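Local structure of truncated hemoglobin 4 (Chlamydomonas reinhardtii, 6BME) at residues V19-L24 with H89-S93; A51-G55 with E106-V110; I65-H69 with V114-F118. The protein binds heme b as the globin domain of a truncated (2-on-2) hemoglobin, with lysine and histidine as axial iron ligands, and probably binds oxygen. The contacts are given in a common frame with arbitrary orientation. Numbering follows the deposited sequence.

Contact 1 (V19-L24 with H89-S93); sequences VFYKKL and HFVDS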
loop_
_atom_site.group_PDB
_atom_site.type_symbol
_atom_site.label_atom_id
_atom_site.label_comp_id
_atom_site.label_asym_id
_atom_site.label_seq_id
_atom_site.Cartn_x
_atom_site.Cartn_y
_atom_site.Cartn_z
ATOM N N VAL A 19 -1.956 8.101 9.213
ATOM C CA VAL A 19 -3.163 8.436 8.454
ATOM C C VAL A 19 -3.575 7.257 7.579
ATOM O O VAL A 19 -4.735 6.825 7.587
ATOM C CB VAL A 19 -2.931 9.696 7.602
ATOM C CG1 VAL A 19 -4.074 9.868 6.558
ATOM C CG2 VAL A 19 -2.780 10.930 8.486
ATOM N N PHE A 20 -2.610 6.707 6.839
ATOM C CA PHE A 20 -2.870 5.642 5.880
ATOM C C PHE A 20 -3.310 4.375 6.593
ATOM O O PHE A 20 -4.299 3.747 6.202
ATOM C CB PHE A 20 -1.602 5.431 5.050
ATOM C CG PHE A 20 -1.694 4.354 4.013
ATOM C CD1 PHE A 20 -2.830 4.200 3.226
ATOM C CD2 PHE A 20 -0.607 3.529 3.782
ATOM C CE1 PHE A 20 -2.889 3.194 2.255
ATOM C CE2 PHE A 20 -0.656 2.536 2.812
ATOM C CZ PHE A 20 -1.796 2.366 2.050
ATOM N N TYR A 21 -2.614 4.023 7.674
ATOM C CA TYR A 21 -2.974 2.858 8.475
ATOM C C TYR A 21 -4.400 2.961 8.999
ATOM O O TYR A 21 -5.191 2.012 8.885
ATOM C CB TYR A 21 -1.982 2.717 9.631
ATOM C CG TYR A 21 -2.405 1.730 10.687
ATOM C CD1 TYR A 21 -2.201 0.373 10.512
ATOM C CD2 TYR A 21 -3.005 2.155 11.859
ATOM C CE1 TYR A 21 -2.584 -0.540 11.476
ATOM C CE2 TYR A 21 -3.391 1.251 12.832
ATOM C CZ TYR A 21 -3.179 -0.095 12.632
ATOM O OH TYR A 21 -3.565 -1.001 13.594
ATOM N N LYS A 22 -4.755 4.117 9.566
ATOM C CA LYS A 22 -6.077 4.264 10.169
ATOM C C LYS A 22 -7.173 4.190 9.116
ATOM O O LYS A 22 -8.235 3.603 9.362
ATOM C CB LYS A 22 -6.148 5.575 10.960
ATOM C CG LYS A 22 -5.289 5.564 12.218
ATOM C CD LYS A 22 -5.350 6.893 12.944
ATOM C CE LYS A 22 -4.369 6.937 14.121
ATOM N NZ LYS A 22 -3.381 8.049 13.991
ATOM N N LYS A 23 -6.924 4.741 7.923
ATOM C CA LYS A 23 -7.883 4.594 6.825
ATOM C C LYS A 23 -8.163 3.124 6.524
ATOM O O LYS A 23 -9.316 2.729 6.344
ATOM C CB LYS A 23 -7.374 5.303 5.567
ATOM C CG LYS A 23 -7.544 6.811 5.557
ATOM C CD LYS A 23 -6.891 7.413 4.316
ATOM C CE LYS A 23 -6.957 8.932 4.322
ATOM N NZ LYS A 23 -8.367 9.424 4.245
ATOM N N LEU A 24 -7.115 2.295 6.454
ATOM C CA LEU A 24 -7.328 0.883 6.149
ATOM C C LEU A 24 -8.088 0.186 7.271
ATOM O O LEU A 24 -9.024 -0.584 7.017
ATOM C CB LEU A 24 -5.993 0.181 5.894
ATOM C CG LEU A 24 -5.057 0.764 4.838
ATOM C CD1 LEU A 24 -3.888 -0.185 4.612
ATOM C CD2 LEU A 24 -5.796 1.023 3.534
ATOM N N HIS A 89 -6.984 5.115 -0.697
ATOM C CA HIS A 89 -6.665 5.609 0.637
ATOM C C HIS A 89 -5.242 6.132 0.704
ATOM O O HIS A 89 -4.972 7.110 1.413
ATOM C CB HIS A 89 -6.858 4.517 1.689
ATOM C CG HIS A 89 -8.292 4.179 1.957
ATOM N ND1 HIS A 89 -9.261 5.140 2.152
ATOM C CD2 HIS A 89 -8.919 2.982 2.066
ATOM C CE1 HIS A 89 -10.424 4.548 2.370
ATOM N NE2 HIS A 89 -10.242 3.237 2.331
ATOM N N PHE A 90 -4.320 5.510 -0.030
ATOM C CA PHE A 90 -2.938 5.970 0.006
ATOM C C PHE A 90 -2.810 7.380 -0.565
ATOM O O PHE A 90 -2.204 8.262 0.059
ATOM C CB PHE A 90 -2.030 4.999 -0.742
ATOM C CG PHE A 90 -0.588 5.391 -0.700
ATOM C CD1 PHE A 90 0.145 5.269 0.484
ATOM C CD2 PHE A 90 0.030 5.899 -1.817
ATOM C CE1 PHE A 90 1.474 5.640 0.530
ATOM C CE2 PHE A 90 1.369 6.275 -1.776
ATOM C CZ PHE A 90 2.084 6.152 -0.612
ATOM N N VAL A 91 -3.372 7.620 -1.752
ATOM C CA VAL A 91 -3.224 8.951 -2.333
ATOM C C VAL A 91 -4.021 9.970 -1.526
ATOM O O VAL A 91 -3.583 11.110 -1.363
ATOM C CB VAL A 91 -3.613 8.965 -3.825
ATOM C CG1 VAL A 91 -2.752 7.991 -4.592
ATOM C CG2 VAL A 91 -5.084 8.628 -4.009
ATOM N N ASP A 92 -5.169 9.573 -0.970
ATOM C CA ASP A 92 -5.887 10.470 -0.072
ATOM C C ASP A 92 -5.022 10.844 1.124
ATOM O O ASP A 92 -5.035 11.996 1.566
ATOM C CB ASP A 92 -7.192 9.828 0.399
ATOM C CG ASP A 92 -8.194 9.632 -0.730
ATOM O OD1 ASP A 92 -7.928 10.077 -1.870
ATOM O OD2 ASP A 92 -9.248 9.021 -0.469
ATOM N N SER A 93 -4.273 9.878 1.673
ATOM C CA SER A 93 -3.375 10.191 2.781
ATOM C C SER A 93 -2.349 11.230 2.368
ATOM O O SER A 93 -2.099 12.188 3.103
ATOM C CB SER A 93 -2.672 8.928 3.279
ATOM O OG SER A 93 -3.620 7.943 3.632
HETATM O O HOH W 1 -9.671 8.039 2.016
#
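Helix segments 19-24 and 89-93 run roughly antiparallel, their N-to-C directions 142° apart and their axes approaching to 9.0 Å. The CA atoms of Phe20 and Ser93 lie 5.5 Å apart and those of Lys23 and His89 6.4 Å, so one turn of each helix faces one turn of the other. The close approach at Phe20 is possible because Ser93 is small and its hydroxyl is turned back on its own helix: Ser93 OG donates to His89 O at 2.7 Å, sits 3.3 Å from Phe20 CA and is flanked by Val19 CG1 at 3.5 Å. On the buried flank the Phe20 and Phe90 rings form a T-shaped pair, the edge of Phe90 against the face of Phe20, with centroids 5.0 Å apart and planes at 71°. Both rings also meet Phe49 of helix 39-53. Towards the surface, the Lys23 chain, extended as far as CE, lies across the second helix; its CB makes a CH-pi contact with the His89 ring, 4.2 Å from the centroid, and its CD reaches Ser93 OG at 3.4 Å. One water ties the polar ends together, accepting from Lys23 NZ (2.9 Å), donating to Asp92 OD2 (2.7 Å) and bonding His89 ND1 (2.9 Å). Lys23 NZ also forms a salt bridge with Glu96, and His89 NE2 a hydrogen bond with Asp27. Aromatic inside and polar outside, this is where helix B of the B/E pair packs on helix G of the G/H pair, the two antiparallel pairs of the 2-on-2 globin fold.

Contact 2 (A51-G55 with E106-V110); sequences AYAFG and EAAGV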
loop_
_atom_site.group_PDB
_atom_site.type_symbol
_atom_site.label_atom_id
_atom_site.label_comp_id
_atom_site.label_asym_id
_atom_site.label_seq_id
_atom_site.Cartn_x
_atom_site.Cartn_y
_atom_site.Cartn_z
ATOM N N ALA A 51 7.483 3.718 1.039
ATOM C CA ALA A 51 8.804 3.789 0.423
ATOM C C ALA A 51 8.765 3.286 -1.023
ATOM O O ALA A 51 9.351 3.904 -1.921
ATOM C CB ALA A 51 9.807 2.989 1.259
ATOM N N TYR A 52 8.052 2.180 -1.266
ATOM C CA TYR A 52 7.948 1.619 -2.612
ATOM C C TYR A 52 7.271 2.588 -3.575
ATOM O O TYR A 52 7.732 2.775 -4.708
ATOM C CB TYR A 52 7.182 0.292 -2.567
ATOM C CG TYR A 52 7.119 -0.402 -3.907
ATOM C CD1 TYR A 52 8.220 -1.089 -4.407
ATOM C CD2 TYR A 52 5.961 -0.365 -4.678
ATOM C CE1 TYR A 52 8.170 -1.720 -5.641
ATOM C CE2 TYR A 52 5.903 -0.995 -5.911
ATOM C CZ TYR A 52 7.007 -1.671 -6.383
ATOM O OH TYR A 52 6.948 -2.294 -7.605
ATOM N N ALA A 53 6.179 3.216 -3.141
ATOM C CA ALA A 53 5.488 4.168 -4.008
ATOM C C ALA A 53 6.421 5.276 -4.496
ATOM O O ALA A 53 6.219 5.826 -5.587
ATOM C CB ALA A 53 4.278 4.757 -3.277
ATOM N N PHE A 54 7.457 5.603 -3.725
ATOM C CA PHE A 54 8.372 6.674 -4.097
ATOM C C PHE A 54 9.761 6.167 -4.455
ATOM O O PHE A 54 10.728 6.930 -4.381
ATOM C CB PHE A 54 8.434 7.707 -2.977
ATOM C CG PHE A 54 7.169 8.479 -2.854
ATOM C CD1 PHE A 54 6.825 9.399 -3.832
ATOM C CD2 PHE A 54 6.287 8.240 -1.812
ATOM C CE1 PHE A 54 5.645 10.092 -3.757
ATOM C CE2 PHE A 54 5.100 8.939 -1.727
ATOM C CZ PHE A 54 4.784 9.870 -2.701
ATOM N N GLY A 55 9.869 4.903 -4.859
ATOM C CA GLY A 55 11.133 4.357 -5.329
ATOM C C GLY A 55 12.252 4.374 -4.311
ATOM O O GLY A 55 13.426 4.444 -4.692
ATOM N N GLU A 106 3.557 10.601 -9.337
ATOM C CA GLU A 106 4.615 9.601 -9.309
ATOM C C GLU A 106 4.161 8.359 -8.548
ATOM O O GLU A 106 4.318 7.229 -9.025
ATOM C CB GLU A 106 5.879 10.206 -8.687
ATOM C CG GLU A 106 6.922 9.168 -8.324
ATOM C CD GLU A 106 8.172 9.765 -7.684
ATOM O OE1 GLU A 106 8.310 11.015 -7.655
ATOM O OE2 GLU A 106 9.013 8.968 -7.214
ATOM N N ALA A 107 3.573 8.560 -7.368
ATOM C CA ALA A 107 3.072 7.435 -6.584
ATOM C C ALA A 107 1.989 6.677 -7.344
ATOM O O ALA A 107 1.986 5.439 -7.374
ATOM C CB ALA A 107 2.539 7.938 -5.240
ATOM N N ALA A 108 1.071 7.408 -7.980
ATOM C CA ALA A 108 0.006 6.776 -8.746
ATOM C C ALA A 108 0.568 5.911 -9.865
ATOM O O ALA A 108 0.101 4.787 -10.076
ATOM C CB ALA A 108 -0.931 7.844 -9.312
ATOM N N GLY A 109 1.566 6.417 -10.593
ATOM C CA GLY A 109 2.171 5.623 -11.650
ATOM C C GLY A 109 2.730 4.307 -11.139
ATOM O O GLY A 109 2.565 3.259 -11.771
ATOM N N VAL A 110 3.382 4.339 -9.975
ATOM C CA VAL A 110 3.911 3.108 -9.393
ATOM C C VAL A 110 2.776 2.145 -9.079
ATOM O O VAL A 110 2.807 0.967 -9.465
ATOM C CB VAL A 110 4.743 3.426 -8.138
ATOM C CG1 VAL A 110 5.110 2.141 -7.404
ATOM C CG2 VAL A 110 5.996 4.215 -8.522
HETATM O O HOH W 2 8.522 6.560 -7.600
#
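This is a small-residue helix contact, in which the C-terminal end of helix 39-53 meets the middle of helix 101-114, corresponding to globin helices E and H. Ala53 and Ala107 bring the backbones together, with CA atoms 4.8 Å apart and Ala53 CB 4.1 Å from Ala107 CB. Ala53 O lies 3.7 Å from Ala107 CA and 3.4 Å from Val110 CG2. Larger groups flank this approach: Tyr52 CE2 packs on Val110 CG1 at 3.6 Å, and Phe54 CZ on Ala107 CB at 3.9 Å. Phe90 and Leu94 of helix 80-96 also cover Ala107. The first helix finishes in a Schellman motif with Gly55 as C-prime residue; its positive phi suits glycine, and Gly55 N bonds Tyr52 O at 3.0 Å. A water donates to Ala53 O (3.1 Å) and to Glu106 OE2 (2.5 Å), joining a carbonyl at the helix end to a carboxylate on the other helix. The direct contact is therefore mainly apolar and depends on close fit, with a polar link through water at the margin.

Contact 3 (I65-H69 with V114-F118); sequences IVMGH and VRPLF. With HEM (protoporphyrin IX containing Fe), chain C.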
loop_
_atom_site.group_PDB
_atom_site.type_symbol
_atom_site.label_atom_id
_atom_site.label_comp_id
_atom_site.label_asym_id
_atom_site.label_seq_id
_atom_site.Cartn_x
_atom_site.Cartn_y
_atom_site.Cartn_z
ATOM N N ILE A 65 5.970 -8.670 -4.150
ATOM C CA ILE A 65 4.585 -8.303 -3.873
ATOM C C ILE A 65 3.673 -9.510 -4.055
ATOM O O ILE A 65 2.777 -9.757 -3.237
ATOM C CB ILE A 65 4.147 -7.129 -4.764
ATOM C CG1 ILE A 65 4.970 -5.880 -4.426
ATOM C CG2 ILE A 65 2.647 -6.874 -4.588
ATOM C CD1 ILE A 65 4.870 -4.784 -5.443
ATOM N N VAL A 66 3.891 -10.290 -5.120
ATOM C CA VAL A 66 3.049 -11.466 -5.339
ATOM C C VAL A 66 3.250 -12.482 -4.222
ATOM O O VAL A 66 2.283 -12.980 -3.634
ATOM C CB VAL A 66 3.320 -12.095 -6.713
ATOM C CG1 VAL A 66 2.416 -13.298 -6.879
ATOM C CG2 VAL A 66 3.058 -11.089 -7.824
ATOM N N MET A 67 4.508 -12.790 -3.894
ATOM C CA MET A 67 4.759 -13.801 -2.869
ATOM C C MET A 67 4.205 -13.372 -1.515
ATOM O O MET A 67 3.798 -14.219 -0.714
ATOM C CB MET A 67 6.256 -14.097 -2.766
ATOM C CG MET A 67 6.811 -14.879 -3.962
ATOM S SD MET A 67 8.560 -15.317 -3.866
ATOM C CE MET A 67 9.287 -13.697 -3.804
ATOM N N GLY A 68 4.180 -12.068 -1.238
ATOM C CA GLY A 68 3.636 -11.595 0.030
ATOM C C GLY A 68 2.118 -11.586 0.115
ATOM O O GLY A 68 1.569 -11.602 1.226
ATOM N N HIS A 69 1.423 -11.562 -1.028
ATOM C CA HIS A 69 -0.031 -11.419 -1.045
ATOM C C HIS A 69 -0.770 -12.582 -1.684
ATOM O O HIS A 69 -2.008 -12.597 -1.634
ATOM C CB HIS A 69 -0.433 -10.120 -1.772
ATOM C CG HIS A 69 0.102 -8.890 -1.108
ATOM N ND1 HIS A 69 1.387 -8.441 -1.311
ATOM C CD2 HIS A 69 -0.459 -8.038 -0.216
ATOM C CE1 HIS A 69 1.596 -7.361 -0.577
ATOM N NE2 HIS A 69 0.491 -7.098 0.097
ATOM N N VAL A 114 1.666 -1.867 -10.548
ATOM C CA VAL A 114 1.583 -3.158 -9.868
ATOM C C VAL A 114 0.152 -3.658 -9.707
ATOM O O VAL A 114 -0.044 -4.800 -9.249
ATOM C CB VAL A 114 2.292 -3.118 -8.495
ATOM C CG1 VAL A 114 3.779 -2.976 -8.698
ATOM C CG2 VAL A 114 1.762 -1.974 -7.641
ATOM N N ARG A 115 -0.845 -2.860 -10.082
ATOM C CA ARG A 115 -2.233 -3.314 -10.032
ATOM C C ARG A 115 -2.463 -4.667 -10.703
ATOM O O ARG A 115 -3.170 -5.499 -10.110
ATOM C CB ARG A 115 -3.142 -2.237 -10.643
ATOM C CG ARG A 115 -4.647 -2.536 -10.561
ATOM C CD ARG A 115 -5.465 -1.308 -10.997
ATOM N NE ARG A 115 -6.911 -1.501 -10.832
ATOM C CZ ARG A 115 -7.689 -2.151 -11.695
ATOM N NH1 ARG A 115 -7.179 -2.679 -12.805
ATOM N NH2 ARG A 115 -8.988 -2.271 -11.454
ATOM N N PRO A 116 -1.916 -4.963 -11.893
ATOM C CA PRO A 116 -2.183 -6.274 -12.514
ATOM C C PRO A 116 -1.788 -7.475 -11.666
ATOM O O PRO A 116 -2.306 -8.569 -11.911
ATOM C CB PRO A 116 -1.362 -6.211 -13.806
ATOM C CG PRO A 116 -1.336 -4.774 -14.134
ATOM C CD PRO A 116 -1.185 -4.083 -12.820
ATOM N N LEU A 117 -0.900 -7.320 -10.680
ATOM C CA LEU A 117 -0.547 -8.448 -9.822
ATOM C C LEU A 117 -1.635 -8.785 -8.814
ATOM O O LEU A 117 -1.511 -9.788 -8.101
ATOM C CB LEU A 117 0.754 -8.159 -9.071
ATOM C CG LEU A 117 1.901 -7.564 -9.899
ATOM C CD1 LEU A 117 3.020 -7.078 -8.991
ATOM C CD2 LEU A 117 2.416 -8.559 -10.933
ATOM N N PHE A 118 -2.670 -7.960 -8.714
ATOM C CA PHE A 118 -3.790 -8.219 -7.824
ATOM C C PHE A 118 -5.029 -8.652 -8.587
ATOM O O PHE A 118 -6.122 -8.685 -8.014
ATOM C CB PHE A 118 -4.057 -6.988 -6.957
ATOM C CG PHE A 118 -2.989 -6.769 -5.929
ATOM C CD1 PHE A 118 -1.809 -6.127 -6.270
ATOM C CD2 PHE A 118 -3.130 -7.288 -4.639
ATOM C CE1 PHE A 118 -0.789 -5.946 -5.326
ATOM C CE2 PHE A 118 -2.126 -7.118 -3.692
ATOM C CZ PHE A 118 -0.945 -6.448 -4.041
HETATM C CHA HEM C . 1.853 -7.530 3.553
HETATM C CHB HEM C . 3.075 -3.970 0.522
HETATM C CHC HEM C . -1.362 -4.252 -1.395
HETATM C CHD HEM C . -2.811 -6.440 2.655
HETATM C C1A HEM C . 2.626 -6.589 2.911
HETATM C C2A HEM C . 4.030 -6.266 3.130
HETATM C C3A HEM C . 4.338 -5.267 2.280
HETATM C C4A HEM C . 3.165 -4.930 1.506
HETATM C CMA HEM C . 5.693 -4.556 2.088
HETATM C CAA HEM C . 5.005 -6.946 4.142
HETATM C CBA HEM C . 4.530 -6.792 5.588
HETATM C CGA HEM C . 5.566 -7.253 6.596
HETATM O O1A HEM C . 5.943 -8.467 6.593
HETATM O O2A HEM C . 5.991 -6.392 7.422
HETATM C C1B HEM C . 2.017 -3.831 -0.354
HETATM C C2B HEM C . 2.035 -3.172 -1.644
HETATM C C3B HEM C . 0.803 -3.273 -2.164
HETATM C C4B HEM C . -0.030 -3.964 -1.212
HETATM C CMB HEM C . 3.270 -2.513 -2.303
HETATM C CAB HEM C . 0.248 -2.737 -3.506
HETATM C CBB HEM C . 0.785 -1.721 -4.181
HETATM C C1C HEM C . -2.165 -4.785 -0.421
HETATM C C2C HEM C . -3.597 -4.829 -0.448
HETATM C C3C HEM C . -4.023 -5.406 0.673
HETATM C C4C HEM C . -2.851 -5.776 1.449
HETATM C CMC HEM C . -4.467 -4.256 -1.588
HETATM C CAC HEM C . -5.505 -5.625 1.032
HETATM C CBC HEM C . -5.921 -5.522 2.298
HETATM C C1D HEM C . -1.670 -6.997 3.209
HETATM C C2D HEM C . -1.618 -7.920 4.323
HETATM C C3D HEM C . -0.341 -8.207 4.568
HETATM C C4D HEM C . 0.472 -7.486 3.618
HETATM C CMD HEM C . -2.849 -8.436 5.088
HETATM C CAD HEM C . 0.241 -9.124 5.683
HETATM C CBD HEM C . 0.124 -10.588 5.282
HETATM C CGD HEM C . 0.651 -11.414 6.433
HETATM O O1D HEM C . 1.668 -11.006 7.051
HETATM O O2D HEM C . 0.065 -12.482 6.716
HETATM N NA HEM C . 2.143 -5.748 1.935
HETATM N NB HEM C . 0.736 -4.310 -0.122
HETATM N NC HEM C . -1.746 -5.380 0.743
HETATM N ND HEM C . -0.369 -6.760 2.790
HETATM FE FE HEM C . 0.178 -5.532 1.344
#
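Val114, the last residue of helix 101-114, opens the segment: its CG1 touches Ile65 CD1 at 3.9 Å and its CG2 lies 3.6 Å from the heme vinyl carbon CBB. Arg115 and Pro116 carry the chain round in a 3-10 turn, with Leu117 N bonded to Val114 O at 3.0 Å and Phe118 N to Arg115 O at 2.9 Å; the Arg115 side chain forms a salt bridge with Asp84. Leu117 turns back to helix 62-75, its CB packing on Val66 CG2 at 3.9 Å. Phe118 then reaches into the pocket. Its CE1 meets Ile65 CG2 at 3.6 Å, its CZ lies 3.5 Å from heme CHC, and its edge faces the His69 ring in a T-shaped pair, centroids 5.2 Å apart and planes at 66°. His69 ND1 donates to Ile65 O at 2.7 Å, orienting the imidazole whose NE2 binds heme FE at 2.0 Å. With Lys45 NZ as the other axial ligand, this is the proximal histidine site of a hexacoordinate globin.

Overall arrangement
The three contacts pair their segments in a crossing order along the chain. Contacts 1 and 2, with centres 15 Å apart, meet at Phe90, whose CE2 lies 3.6 Å from Ala53 CB and 4.0 Å from Ala107 CB. Contacts 2 and 3 are also 15 Å apart between centres and meet at Tyr52: its OH is 3.4 Å from Val114 CG1 and its CZ 3.9 Å from Ile65 CD1. Contacts 1 and 3 do not touch, their nearest atoms being about 9 Å apart. Contact 3 supplies the histidine ligand, whereas the Leu24 side chain of contact 1 lies about 5 Å from that of the lysine ligand Lys45 and about 6 Å from the heme.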